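Local coordinates for protein leucine aminopeptidase 2, chloroplastic (PDB 5LHJ) that is a manganese-binding metalloaminopeptidase of the M17 family that probably removes N-terminal amino acids from peptides and takes part in the maturation of bottromycin, at residues L446-F451 / W458-I463; T342-R347 / H438-Q443; S404-E409 / L489-R494; L191-F196 / G262-S267. All coordinates share one frame; numbering follows the deposited sequence.

Contact 1 of 4, residues L446-F451 / W458-I463; sequences LFLQDF and WAHLDI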
loop_
_atom_site.group_PDB
_atom_site.type_symbol
_atom_site.label_atom_id
_atom_site.label_comp_id
_atom_site.label_asym_id
_atom_site.label_seq_id
_atom_site.Cartn_x
_atom_site.Cartn_y
_atom_site.Cartn_z
ATOM N N LEU A 446 -28.392 4.660 9.440
ATOM C CA LEU A 446 -29.561 4.049 8.771
ATOM C C LEU A 446 -29.750 2.569 9.152
ATOM O O LEU A 446 -30.873 2.103 9.357
ATOM C CB LEU A 446 -29.437 4.193 7.249
ATOM C CG LEU A 446 -29.479 5.641 6.730
ATOM C CD1 LEU A 446 -28.985 5.724 5.292
ATOM C CD2 LEU A 446 -30.882 6.224 6.852
ATOM N N PHE A 447 -28.641 1.837 9.231
ATOM C CA PHE A 447 -28.631 0.449 9.699
ATOM C C PHE A 447 -29.278 0.353 11.085
ATOM O O PHE A 447 -30.197 -0.469 11.295
ATOM C CB PHE A 447 -27.172 -0.073 9.687
ATOM C CG PHE A 447 -26.999 -1.500 10.106
ATOM C CD1 PHE A 447 -27.120 -1.881 11.450
ATOM C CD2 PHE A 447 -26.655 -2.471 9.172
ATOM C CE1 PHE A 447 -26.938 -3.203 11.840
ATOM C CE2 PHE A 447 -26.454 -3.791 9.565
ATOM C CZ PHE A 447 -26.607 -4.158 10.897
ATOM N N LEU A 448 -28.807 1.170 12.026
ATOM C CA LEU A 448 -29.349 1.163 13.394
ATOM C C LEU A 448 -30.823 1.557 13.430
ATOM O O LEU A 448 -31.609 0.990 14.194
ATOM C CB LEU A 448 -28.559 2.105 14.301
ATOM C CG LEU A 448 -27.083 1.779 14.550
ATOM C CD1 LEU A 448 -26.473 2.879 15.412
ATOM C CD2 LEU A 448 -26.887 0.426 15.205
ATOM N N GLN A 449 -31.191 2.531 12.602
ATOM C CA GLN A 449 -32.569 3.012 12.552
ATOM C C GLN A 449 -33.574 1.877 12.304
ATOM O O GLN A 449 -34.663 1.907 12.875
ATOM C CB GLN A 449 -32.729 4.096 11.488
ATOM C CG GLN A 449 -34.088 4.789 11.507
ATOM C CD GLN A 449 -34.180 5.923 10.498
ATOM O OE1 GLN A 449 -33.483 5.928 9.484
ATOM N NE2 GLN A 449 -35.056 6.889 10.774
ATOM N N ASP A 450 -33.189 0.899 11.476
ATOM C CA ASP A 450 -34.032 -0.271 11.134
ATOM C C ASP A 450 -34.518 -1.032 12.390
ATOM O O ASP A 450 -35.562 -1.690 12.367
ATOM C CB ASP A 450 -33.249 -1.325 10.310
ATOM C CG ASP A 450 -32.885 -0.902 8.876
ATOM O OD1 ASP A 450 -33.386 0.088 8.310
ATOM O OD2 ASP A 450 -32.037 -1.640 8.299
ATOM N N PHE A 451 -33.745 -0.980 13.469
ATOM C CA PHE A 451 -34.017 -1.804 14.650
ATOM C C PHE A 451 -34.791 -1.084 15.748
ATOM O O PHE A 451 -35.119 -1.695 16.752
ATOM C CB PHE A 451 -32.695 -2.353 15.175
ATOM C CG PHE A 451 -32.017 -3.241 14.189
ATOM C CD1 PHE A 451 -32.406 -4.567 14.055
ATOM C CD2 PHE A 451 -31.027 -2.749 13.346
ATOM C CE1 PHE A 451 -31.788 -5.399 13.124
ATOM C CE2 PHE A 451 -30.421 -3.567 12.401
ATOM C CZ PHE A 451 -30.792 -4.894 12.296
ATOM N N TRP A 458 -35.818 8.558 18.652
ATOM C CA TRP A 458 -34.486 7.982 18.767
ATOM C C TRP A 458 -33.427 8.945 18.276
ATOM O O TRP A 458 -33.649 9.686 17.314
ATOM C CB TRP A 458 -34.441 6.666 17.979
ATOM C CG TRP A 458 -33.083 6.142 17.589
ATOM C CD1 TRP A 458 -32.192 5.457 18.380
ATOM C CD2 TRP A 458 -32.484 6.236 16.296
ATOM N NE1 TRP A 458 -31.063 5.138 17.650
ATOM C CE2 TRP A 458 -31.228 5.599 16.364
ATOM C CE3 TRP A 458 -32.885 6.808 15.081
ATOM C CZ2 TRP A 458 -30.378 5.513 15.260
ATOM C CZ3 TRP A 458 -32.023 6.725 13.976
ATOM C CH2 TRP A 458 -30.793 6.091 14.083
ATOM N N ALA A 459 -32.284 8.932 18.962
ATOM C CA ALA A 459 -31.089 9.629 18.517
ATOM C C ALA A 459 -29.877 8.713 18.647
ATOM O O ALA A 459 -29.813 7.861 19.538
ATOM C CB ALA A 459 -30.868 10.914 19.317
ATOM N N HIS A 460 -28.911 8.922 17.755
ATOM C CA HIS A 460 -27.678 8.138 17.690
ATOM C C HIS A 460 -26.493 9.104 17.728
ATOM O O HIS A 460 -26.430 10.054 16.928
ATOM C CB HIS A 460 -27.704 7.300 16.407
ATOM C CG HIS A 460 -26.362 6.825 15.930
ATOM N ND1 HIS A 460 -25.525 6.040 16.696
ATOM C CD2 HIS A 460 -25.734 6.998 14.744
ATOM C CE1 HIS A 460 -24.426 5.774 16.014
ATOM N NE2 HIS A 460 -24.536 6.328 14.817
ATOM N N LEU A 461 -25.574 8.866 18.666
ATOM C CA LEU A 461 -24.358 9.671 18.803
ATOM C C LEU A 461 -23.151 8.824 18.411
ATOM O O LEU A 461 -22.855 7.844 19.081
ATOM C CB LEU A 461 -24.187 10.148 20.246
ATOM C CG LEU A 461 -25.307 10.942 20.907
ATOM C CD1 LEU A 461 -24.852 11.523 22.249
ATOM C CD2 LEU A 461 -25.770 12.051 20.018
ATOM N N ASP A 462 -22.478 9.191 17.322
ATOM C CA ASP A 462 -21.283 8.478 16.863
ATOM C C ASP A 462 -20.076 9.283 17.344
ATOM O O ASP A 462 -19.827 10.380 16.848
ATOM C CB ASP A 462 -21.303 8.317 15.343
ATOM C CG ASP A 462 -20.191 7.395 14.805
ATOM O OD1 ASP A 462 -19.215 7.049 15.525
ATOM O OD2 ASP A 462 -20.299 7.014 13.615
ATOM N N ILE A 463 -19.361 8.747 18.335
ATOM C CA ILE A 463 -18.325 9.507 19.045
ATOM C C ILE A 463 -16.923 8.904 18.876
ATOM O O ILE A 463 -16.049 9.133 19.704
ATOM C CB ILE A 463 -18.681 9.667 20.539
ATOM C CG1 ILE A 463 -18.754 8.312 21.262
ATOM C CG2 ILE A 463 -20.008 10.419 20.680
ATOM C CD1 ILE A 463 -18.712 8.410 22.776
#
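Gln449 lays its aliphatic stem across the six-membered ring of Trp458, and the two side chains cross at about a right angle. Starting at the root, Gln449 CA stands over the ring face, 4.2 Å from the centroid and 25° off the normal, a CH-pi contact. Gln449 CB comes next, 3.7 Å from Trp458 CZ3. With CG anti to the backbone N (chi1 -172°) and the chain extended beyond it, Gln449 CG also stays near, 3.8 Å from Trp458 CZ3. The amide carbon, Gln449 CD, is already leaving the ring at 4.2 Å from Trp458 CZ3, and at the tip OE1 is hydrogen-bonded to Arg421, so the polar end of Gln449 is satisfied away from the indole.

Leu448 continues the surface one residue earlier. Leu448 CB approaches Trp458 CZ2 obliquely at 4.0 Å, while the methyl CD1 sits over one face of the His460 imidazole, 3.7 Å from its centroid and 20° off the normal. Both rings are also tied to Asp370: Trp458 NE1 is hydrogen-bonded to OD2 and His460 ND1 to OD1, which probably restrains how the rings turn. Two alternate residues of strand 458-462 thus present their rings to residues 448-449 of helix 440-449, the helix-on-sheet layering of the alpha/beta catalytic domain of M17 peptidases.

Contact 2 of 4, residues T342-R347 / H438-Q443; sequences TDNEGR and HGDTIQ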
loop_
_atom_site.group_PDB
_atom_site.type_symbol
_atom_site.label_atom_id
_atom_site.label_comp_id
_atom_site.label_asym_id
_atom_site.label_seq_id
_atom_site.Cartn_x
_atom_site.Cartn_y
_atom_site.Cartn_z
ATOM N N THR A 342 -15.856 -7.854 9.012
ATOM C CA THR A 342 -15.907 -8.120 10.457
ATOM C C THR A 342 -15.508 -6.922 11.341
ATOM O O THR A 342 -15.744 -6.947 12.544
ATOM C CB THR A 342 -15.064 -9.350 10.864
ATOM O OG1 THR A 342 -13.674 -9.082 10.645
ATOM C CG2 THR A 342 -15.502 -10.587 10.091
ATOM N N ASP A 343 -14.880 -5.903 10.764
ATOM C CA ASP A 343 -14.576 -4.652 11.480
ATOM C C ASP A 343 -15.789 -3.717 11.683
ATOM O O ASP A 343 -15.702 -2.785 12.489
ATOM C CB ASP A 343 -13.431 -3.899 10.799
ATOM C CG ASP A 343 -12.822 -2.802 11.674
ATOM O OD1 ASP A 343 -12.711 -2.968 12.909
ATOM O OD2 ASP A 343 -12.433 -1.751 11.111
ATOM N N ASN A 344 -16.918 -3.961 11.007
ATOM C CA ASN A 344 -18.155 -3.204 11.276
ATOM C C ASN A 344 -19.057 -3.999 12.230
ATOM O O ASN A 344 -20.247 -4.225 11.969
ATOM C CB ASN A 344 -18.889 -2.833 9.986
ATOM C CG ASN A 344 -18.274 -1.630 9.276
ATOM O OD1 ASN A 344 -17.297 -1.028 9.751
ATOM N ND2 ASN A 344 -18.856 -1.262 8.139
ATOM N N GLU A 345 -18.469 -4.389 13.351
ATOM C CA GLU A 345 -19.138 -5.271 14.317
ATOM C C GLU A 345 -20.055 -4.503 15.262
ATOM O O GLU A 345 -21.033 -5.063 15.738
ATOM C CB GLU A 345 -18.106 -6.116 15.089
ATOM C CG GLU A 345 -17.589 -5.545 16.405
ATOM C CD GLU A 345 -16.749 -4.299 16.297
ATOM O OE1 GLU A 345 -16.307 -3.929 15.184
ATOM O OE2 GLU A 345 -16.512 -3.681 17.350
ATOM N N GLY A 346 -19.744 -3.232 15.535
ATOM C CA GLY A 346 -20.516 -2.432 16.477
ATOM C C GLY A 346 -21.997 -2.346 16.142
ATOM O O GLY A 346 -22.861 -2.528 17.015
ATOM N N ARG A 347 -22.307 -2.075 14.872
ATOM C CA ARG A 347 -23.704 -1.929 14.476
ATOM C C ARG A 347 -24.472 -3.250 14.631
ATOM O O ARG A 347 -25.650 -3.256 14.984
ATOM C CB ARG A 347 -23.823 -1.356 13.055
ATOM C CG ARG A 347 -23.402 -2.281 11.917
ATOM C CD ARG A 347 -23.179 -1.478 10.637
ATOM N NE ARG A 347 -21.995 -0.643 10.764
ATOM C CZ ARG A 347 -21.506 0.185 9.836
ATOM N NH1 ARG A 347 -22.097 0.349 8.656
ATOM N NH2 ARG A 347 -20.406 0.860 10.111
ATOM N N HIS A 438 -18.219 4.808 -0.033
ATOM C CA HIS A 438 -18.249 6.023 0.768
ATOM C C HIS A 438 -19.609 6.220 1.433
ATOM O O HIS A 438 -20.623 5.756 0.928
ATOM C CB HIS A 438 -17.970 7.243 -0.099
ATOM C CG HIS A 438 -16.582 7.300 -0.639
ATOM N ND1 HIS A 438 -15.469 7.226 0.171
ATOM C CD2 HIS A 438 -16.123 7.474 -1.903
ATOM C CE1 HIS A 438 -14.381 7.338 -0.576
ATOM N NE2 HIS A 438 -14.751 7.474 -1.836
ATOM N N GLY A 439 -19.604 6.908 2.570
ATOM C CA GLY A 439 -20.828 7.223 3.324
ATOM C C GLY A 439 -21.133 6.297 4.490
ATOM O O GLY A 439 -22.281 6.261 4.970
ATOM N N ASP A 440 -20.123 5.571 4.982
ATOM C CA ASP A 440 -20.385 4.568 6.035
ATOM C C ASP A 440 -20.966 5.158 7.336
ATOM O O ASP A 440 -21.738 4.487 8.020
ATOM C CB ASP A 440 -19.140 3.733 6.360
ATOM C CG ASP A 440 -19.457 2.558 7.279
ATOM O OD1 ASP A 440 -20.367 1.759 6.941
ATOM O OD2 ASP A 440 -18.844 2.473 8.372
ATOM N N THR A 441 -20.611 6.391 7.687
ATOM C CA THR A 441 -21.153 7.009 8.901
ATOM C C THR A 441 -22.685 7.157 8.806
ATOM O O THR A 441 -23.415 6.802 9.740
ATOM C CB THR A 441 -20.488 8.375 9.202
ATOM O OG1 THR A 441 -19.067 8.206 9.349
ATOM C CG2 THR A 441 -21.050 8.964 10.492
ATOM N N ILE A 442 -23.158 7.618 7.649
ATOM C CA ILE A 442 -24.598 7.735 7.400
ATOM C C ILE A 442 -25.240 6.345 7.259
ATOM O O ILE A 442 -26.313 6.077 7.834
ATOM C CB ILE A 442 -24.885 8.675 6.202
ATOM C CG1 ILE A 442 -24.353 10.090 6.557
ATOM C CG2 ILE A 442 -26.379 8.663 5.877
ATOM C CD1 ILE A 442 -24.692 11.208 5.612
ATOM N N GLN A 443 -24.577 5.442 6.542
ATOM C CA GLN A 443 -25.098 4.084 6.372
ATOM C C GLN A 443 -25.247 3.364 7.715
ATOM O O GLN A 443 -26.233 2.665 7.926
ATOM C CB GLN A 443 -24.214 3.262 5.438
ATOM C CG GLN A 443 -24.227 3.774 4.008
ATOM C CD GLN A 443 -23.012 3.332 3.216
ATOM O OE1 GLN A 443 -22.436 2.269 3.472
ATOM N NE2 GLN A 443 -22.625 4.132 2.224
#
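Arg347 and Asp440 approach from opposite directions and form an end-on, two-nitrogen salt bridge between the first turns of helices 345-358 and 440-449. The segment 342-347 carries a variant of the NTDAEGRL signature of M17 peptidases, and its Asp343 and Glu345 are manganese ligands, although no metal is bound to this chain. The guanidinium and carboxylate planes lie only 14° apart. NH1 of Arg347 donates to Asp440 OD1 at 2.8 Å, and NH2 of Arg347 to Asp440 OD2, also at 2.8 Å, both on the syn side of the oxygen they reach. The partners stay near the guanidinium plane, so one flat group continues the other. Arg347 reaches this pose by bending at chi3 (69°), which turns the end of its chain toward the start of helix 440-449, where Gly439 is the N-cap. With a leucine in place of Arg347, both bonds would vanish and Asp440 would probably be left without its charge partner, its carboxylate set free to turn.

Asn344 adds a second layer: its amide plane is just 6° from the carboxylate plane of Asp440, but Asn344 ND2 stays 3.6 Å from Asp440 OD1 and is hydrogen-bonded to the backbone O of Asn433 instead. That same ND2 of Asn344 stands over one face of the Arg347 guanidinium, 3.2 Å above its plane and offset toward the rim.

Contact 3 of 4, residues S404-E409 / L489-R494; sequences SERAGE and LIETLR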
loop_
_atom_site.group_PDB
_atom_site.type_symbol
_atom_site.label_atom_id
_atom_site.label_comp_id
_atom_site.label_asym_id
_atom_site.label_seq_id
_atom_site.Cartn_x
_atom_site.Cartn_y
_atom_site.Cartn_z
ATOM N N SER A 404 -25.195 19.835 24.371
ATOM C CA SER A 404 -23.766 19.788 24.066
ATOM C C SER A 404 -23.115 21.174 24.179
ATOM O O SER A 404 -21.978 21.292 24.646
ATOM C CB SER A 404 -23.502 19.162 22.686
ATOM O OG SER A 404 -23.798 20.068 21.637
ATOM N N GLU A 405 -23.834 22.217 23.774
ATOM C CA GLU A 405 -23.327 23.602 23.904
ATOM C C GLU A 405 -23.130 24.001 25.370
ATOM O O GLU A 405 -22.090 24.550 25.727
ATOM C CB GLU A 405 -24.242 24.586 23.194
ATOM C CG GLU A 405 -24.196 24.435 21.680
ATOM C CD GLU A 405 -25.401 25.032 20.958
ATOM O OE1 GLU A 405 -26.250 25.696 21.598
ATOM O OE2 GLU A 405 -25.505 24.817 19.730
ATOM N N ARG A 406 -24.097 23.680 26.218
ATOM C CA ARG A 406 -23.949 23.896 27.667
ATOM C C ARG A 406 -22.756 23.145 28.262
ATOM O O ARG A 406 -22.034 23.676 29.114
ATOM C CB ARG A 406 -25.240 23.528 28.412
ATOM C CG ARG A 406 -26.407 24.453 28.087
ATOM C CD ARG A 406 -27.571 24.307 29.056
ATOM N NE ARG A 406 -28.166 22.969 29.065
ATOM C CZ ARG A 406 -29.035 22.489 28.169
ATOM N NH1 ARG A 406 -29.425 23.206 27.117
ATOM N NH2 ARG A 406 -29.501 21.248 28.309
ATOM N N ALA A 407 -22.541 21.920 27.784
ATOM C CA ALA A 407 -21.466 21.059 28.262
ATOM C C ALA A 407 -20.095 21.381 27.670
ATOM O O ALA A 407 -19.095 20.891 28.177
ATOM C CB ALA A 407 -21.822 19.605 27.993
ATOM N N GLY A 408 -20.042 22.176 26.605
ATOM C CA GLY A 408 -18.779 22.463 25.919
ATOM C C GLY A 408 -18.254 21.295 25.080
ATOM O O GLY A 408 -17.043 21.142 24.927
ATOM N N GLU A 409 -19.157 20.479 24.541
ATOM C CA GLU A 409 -18.785 19.350 23.680
ATOM C C GLU A 409 -19.320 19.614 22.271
ATOM O O GLU A 409 -20.448 20.088 22.103
ATOM C CB GLU A 409 -19.321 18.035 24.235
ATOM C CG GLU A 409 -18.792 17.758 25.635
ATOM C CD GLU A 409 -19.023 16.337 26.130
ATOM O OE1 GLU A 409 -20.194 15.911 26.261
ATOM O OE2 GLU A 409 -18.014 15.652 26.446
ATOM N N LEU A 489 -24.808 13.980 27.694
ATOM C CA LEU A 489 -25.889 13.102 28.136
ATOM C C LEU A 489 -26.562 13.646 29.395
ATOM O O LEU A 489 -27.785 13.692 29.472
ATOM C CB LEU A 489 -25.404 11.680 28.399
ATOM C CG LEU A 489 -25.077 10.799 27.190
ATOM C CD1 LEU A 489 -24.512 9.493 27.719
ATOM C CD2 LEU A 489 -26.272 10.552 26.277
ATOM N N ILE A 490 -25.760 14.059 30.371
ATOM C CA ILE A 490 -26.316 14.614 31.607
ATOM C C ILE A 490 -27.159 15.861 31.321
ATOM O O ILE A 490 -28.280 15.970 31.816
ATOM C CB ILE A 490 -25.222 14.924 32.654
ATOM C CG1 ILE A 490 -24.576 13.622 33.144
ATOM C CG2 ILE A 490 -25.806 15.695 33.842
ATOM C CD1 ILE A 490 -23.324 13.831 33.971
ATOM N N GLU A 491 -26.645 16.786 30.517
ATOM C CA GLU A 491 -27.424 17.979 30.167
ATOM C C GLU A 491 -28.698 17.665 29.353
ATOM O O GLU A 491 -29.738 18.316 29.539
ATOM C CB GLU A 491 -26.549 19.009 29.457
ATOM C CG GLU A 491 -25.609 19.737 30.396
ATOM C CD GLU A 491 -26.310 20.712 31.350
ATOM O OE1 GLU A 491 -27.467 21.108 31.110
ATOM O OE2 GLU A 491 -25.684 21.094 32.362
ATOM N N THR A 492 -28.627 16.658 28.483
ATOM C CA THR A 492 -29.804 16.192 27.743
ATOM C C THR A 492 -30.873 15.648 28.691
ATOM O O THR A 492 -32.050 16.016 28.599
ATOM C CB THR A 492 -29.420 15.131 26.706
ATOM O OG1 THR A 492 -28.485 15.707 25.785
ATOM C CG2 THR A 492 -30.626 14.635 25.947
ATOM N N LEU A 493 -30.452 14.801 29.619
ATOM C CA LEU A 493 -31.387 14.218 30.579
ATOM C C LEU A 493 -32.007 15.300 31.479
ATOM O O LEU A 493 -33.203 15.213 31.804
ATOM C CB LEU A 493 -30.695 13.140 31.405
ATOM C CG LEU A 493 -30.247 11.913 30.598
ATOM C CD1 LEU A 493 -29.273 11.073 31.399
ATOM C CD2 LEU A 493 -31.421 11.067 30.135
ATOM N N ARG A 494 -31.210 16.308 31.869
ATOM C CA ARG A 494 -31.719 17.451 32.663
ATOM C C ARG A 494 -32.827 18.187 31.904
ATOM O O ARG A 494 -33.912 18.433 32.453
ATOM C CB ARG A 494 -30.599 18.435 33.035
ATOM C CG ARG A 494 -29.640 17.923 34.111
ATOM C CD ARG A 494 -28.403 18.804 34.281
ATOM N NE ARG A 494 -28.733 20.077 34.925
ATOM C CZ ARG A 494 -28.808 20.296 36.240
ATOM N NH1 ARG A 494 -28.560 19.336 37.136
ATOM N NH2 ARG A 494 -29.131 21.517 36.676
HETATM O O HOH W 1 -23.174 22.186 31.551
#
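Arg406 reaches from helix 394-407 to Glu491 on helix 486-498, and the contact has a close buried side and a looser solvent side. The buried side is that of Ala407: its CA lies 7.0 Å from Glu491 CA, and Ala407 CB is 4.5 Å from Glu491 CG. Ala403 also packs against Glu491.

Toward solvent, Glu491 folds over at chi2 (-70°) and offers OE1 to Arg406 NE at 2.9 Å, nearly straight at 175°. The bond lies in the guanidinium plane but meets OE1 from above the carboxylate, the two planes being 73° apart. Arg406 NH2 adds weak bonds to Glu491 O and OE1. A water donates to Glu491 OE2 at 2.9 Å and weakly to Arg406 O. An alanine here in place of Glu491 is likely to leave Arg406 without its charged mate and the water without its acceptor on this helix. Helix 394-407 ends beside the salt bridge: Gly408 has positive phi, Gly408 N bonds back to Glu405 O at 3.3 Å and Glu409 N to Ser404 O at 2.9 Å, a Schellman motif closing one of two helices joined by an interhelical salt bridge.

Contact 4 of 4, residues L191-F196 / G262-S267; sequences LTPPAF and GVTFDS
The Phe196 ring carries Leu191 CD2 over one face, 4.1 Å above its plane and offset toward the rim, while Thr264 CG2 comes in obliquely, 3.9 Å from Phe196 CD2. The side chains of Phe196 and Thr264 slide past each other in opposite directions. The other ring here, the pyrrolidine of Pro193, crosses Thr264 at an angle and brings Pro193 CD to 3.3 Å from Thr264 OG1. Both approaches follow from one torsion: at chi1 61° the hydroxyl of Thr264 lies between its own backbone N and carbonyl carbon, turned to the proline, and CG2 is thrown to the other side, anti to the carbonyl carbon and facing Phe196.

Helix 193-207 starts at this point. Thr192 is its N-cap, with Thr192 OG1 accepting from Ala195 N at 3.2 Å, and Pro193 and Pro194 occupy the first turn. The capped end rests on the corner at Thr264 where the chain passes from strand 255-263 to strand 265-266, a corner that leads to Asp266, a ligand of both manganese ions in this protein, though none is bound to this chain. Pro193 and Phe196 also lean on Leu313 of the neighbouring strand 306-316.

The backbone just before the helix also meets Thr264. Leu191 O is 3.3 Å from Thr264 CB and 3.5 Å from Thr264 CG2, and a water lies 3.2 Å from Leu191 O and 2.9 Å from Thr264 O, between the two carbonyls.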
loop_
_atom_site.group_PDB
_atom_site.type_symbol
_atom_site.label_atom_id
_atom_site.label_comp_id
_atom_site.label_asym_id
_atom_site.label_seq_id
_atom_site.Cartn_x
_atom_site.Cartn_y
_atom_site.Cartn_z
ATOM N N LEU A 191 -9.887 -4.696 31.850
ATOM C CA LEU A 191 -11.312 -4.440 31.586
ATOM C C LEU A 191 -11.841 -5.318 30.463
ATOM O O LEU A 191 -12.154 -4.848 29.363
ATOM C CB LEU A 191 -11.565 -2.951 31.309
ATOM C CG LEU A 191 -13.037 -2.530 31.420
ATOM C CD1 LEU A 191 -13.457 -2.456 32.882
ATOM C CD2 LEU A 191 -13.268 -1.188 30.745
ATOM N N THR A 192 -11.952 -6.602 30.770
ATOM C CA THR A 192 -12.574 -7.595 29.890
ATOM C C THR A 192 -14.095 -7.444 29.999
ATOM O O THR A 192 -14.581 -6.777 30.925
ATOM C CB THR A 192 -12.192 -9.011 30.329
ATOM O OG1 THR A 192 -12.637 -9.216 31.681
ATOM C CG2 THR A 192 -10.685 -9.208 30.253
ATOM N N PRO A 193 -14.861 -8.090 29.100
ATOM C CA PRO A 193 -16.316 -7.995 29.277
ATOM C C PRO A 193 -16.821 -8.488 30.650
ATOM O O PRO A 193 -17.607 -7.772 31.271
ATOM C CB PRO A 193 -16.880 -8.789 28.092
ATOM C CG PRO A 193 -15.785 -8.709 27.052
ATOM C CD PRO A 193 -14.503 -8.762 27.833
ATOM N N PRO A 194 -16.352 -9.653 31.136
ATOM C CA PRO A 194 -16.777 -10.030 32.502
ATOM C C PRO A 194 -16.352 -9.055 33.604
ATOM O O PRO A 194 -17.137 -8.771 34.516
ATOM C CB PRO A 194 -16.108 -11.401 32.701
ATOM C CG PRO A 194 -16.019 -11.954 31.326
ATOM C CD PRO A 194 -15.591 -10.754 30.513
ATOM N N ALA A 195 -15.131 -8.532 33.521
ATOM C CA ALA A 195 -14.635 -7.562 34.500
ATOM C C ALA A 195 -15.404 -6.239 34.452
ATOM O O ALA A 195 -15.729 -5.651 35.494
ATOM C CB ALA A 195 -13.155 -7.310 34.287
ATOM N N PHE A 196 -15.722 -5.793 33.236
ATOM C CA PHE A 196 -16.526 -4.582 33.040
ATOM C C PHE A 196 -17.926 -4.760 33.641
ATOM O O PHE A 196 -18.402 -3.881 34.365
ATOM C CB PHE A 196 -16.549 -4.204 31.538
ATOM C CG PHE A 196 -17.035 -2.807 31.217
ATOM C CD1 PHE A 196 -17.329 -1.841 32.188
ATOM C CD2 PHE A 196 -17.176 -2.448 29.873
ATOM C CE1 PHE A 196 -17.772 -0.575 31.822
ATOM C CE2 PHE A 196 -17.589 -1.174 29.514
ATOM C CZ PHE A 196 -17.891 -0.241 30.484
ATOM N N GLY A 262 -20.206 -1.411 24.094
ATOM C CA GLY A 262 -19.127 -1.821 24.988
ATOM C C GLY A 262 -18.167 -2.863 24.440
ATOM O O GLY A 262 -17.928 -3.884 25.091
ATOM N N VAL A 263 -17.562 -2.597 23.284
ATOM C CA VAL A 263 -16.553 -3.521 22.758
ATOM C C VAL A 263 -15.237 -3.188 23.456
ATOM O O VAL A 263 -14.613 -2.181 23.169
ATOM C CB VAL A 263 -16.447 -3.485 21.214
ATOM C CG1 VAL A 263 -15.366 -4.446 20.724
ATOM C CG2 VAL A 263 -17.788 -3.864 20.608
ATOM N N THR A 264 -14.840 -4.041 24.395
ATOM C CA THR A 264 -13.693 -3.783 25.248
ATOM C C THR A 264 -12.345 -3.932 24.546
ATOM O O THR A 264 -11.366 -3.312 24.956
ATOM C CB THR A 264 -13.726 -4.650 26.517
ATOM O OG1 THR A 264 -13.697 -6.040 26.166
ATOM C CG2 THR A 264 -15.006 -4.348 27.310
ATOM N N PHE A 265 -12.297 -4.758 23.505
ATOM C CA PHE A 265 -11.147 -4.797 22.620
ATOM C C PHE A 265 -11.628 -5.149 21.219
ATOM O O PHE A 265 -12.324 -6.145 21.040
ATOM C CB PHE A 265 -10.094 -5.800 23.086
ATOM C CG PHE A 265 -8.879 -5.806 22.214
ATOM C CD1 PHE A 265 -7.986 -4.750 22.247
ATOM C CD2 PHE A 265 -8.694 -6.812 21.292
ATOM C CE1 PHE A 265 -6.897 -4.717 21.393
ATOM C CE2 PHE A 265 -7.598 -6.804 20.442
ATOM C CZ PHE A 265 -6.710 -5.755 20.481
ATOM N N ASP A 266 -11.271 -4.310 20.245
ATOM C CA ASP A 266 -11.635 -4.530 18.856
ATOM C C ASP A 266 -10.375 -4.624 17.983
ATOM O O ASP A 266 -9.748 -3.609 17.665
ATOM C CB ASP A 266 -12.543 -3.403 18.373
ATOM C CG ASP A 266 -12.899 -3.529 16.914
ATOM O OD1 ASP A 266 -12.815 -4.646 16.366
ATOM O OD2 ASP A 266 -13.241 -2.494 16.313
ATOM N N SER A 267 -10.050 -5.847 17.573
ATOM C CA SER A 267 -8.939 -6.106 16.669
ATOM C C SER A 267 -9.323 -5.969 15.199
ATOM O O SER A 267 -8.453 -6.122 14.345
ATOM C CB SER A 267 -8.444 -7.545 16.856
ATOM O OG SER A 267 -9.357 -8.425 16.226
HETATM O O HOH W 2 -11.563 -2.222 27.677
#

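In the fold
From the N terminus, contact 4 closes first, when the corner between strands 255-263 and 265-266 comes back to the start of helix 193-207. Contact 2 opens next at 342-347, and contact 3 opens at 404-409 before contact 2 has closed at 438-443, so these two cross. Contact 1, a short connection from 446-451 to 458-463, falls wholly within the span of contact 3, which closes last in helix 486-498. Helix 440-449 serves contacts 1 and 2, which touch through Phe447 and Arg347. Contacts 2 and 4 meet at the manganese-binding residues, where Asp343 OD1 and Asp266 OD2, like charges, lie 3.5 Å apart with no metal bound to this chain. Contact 3 joins two helices away from that site.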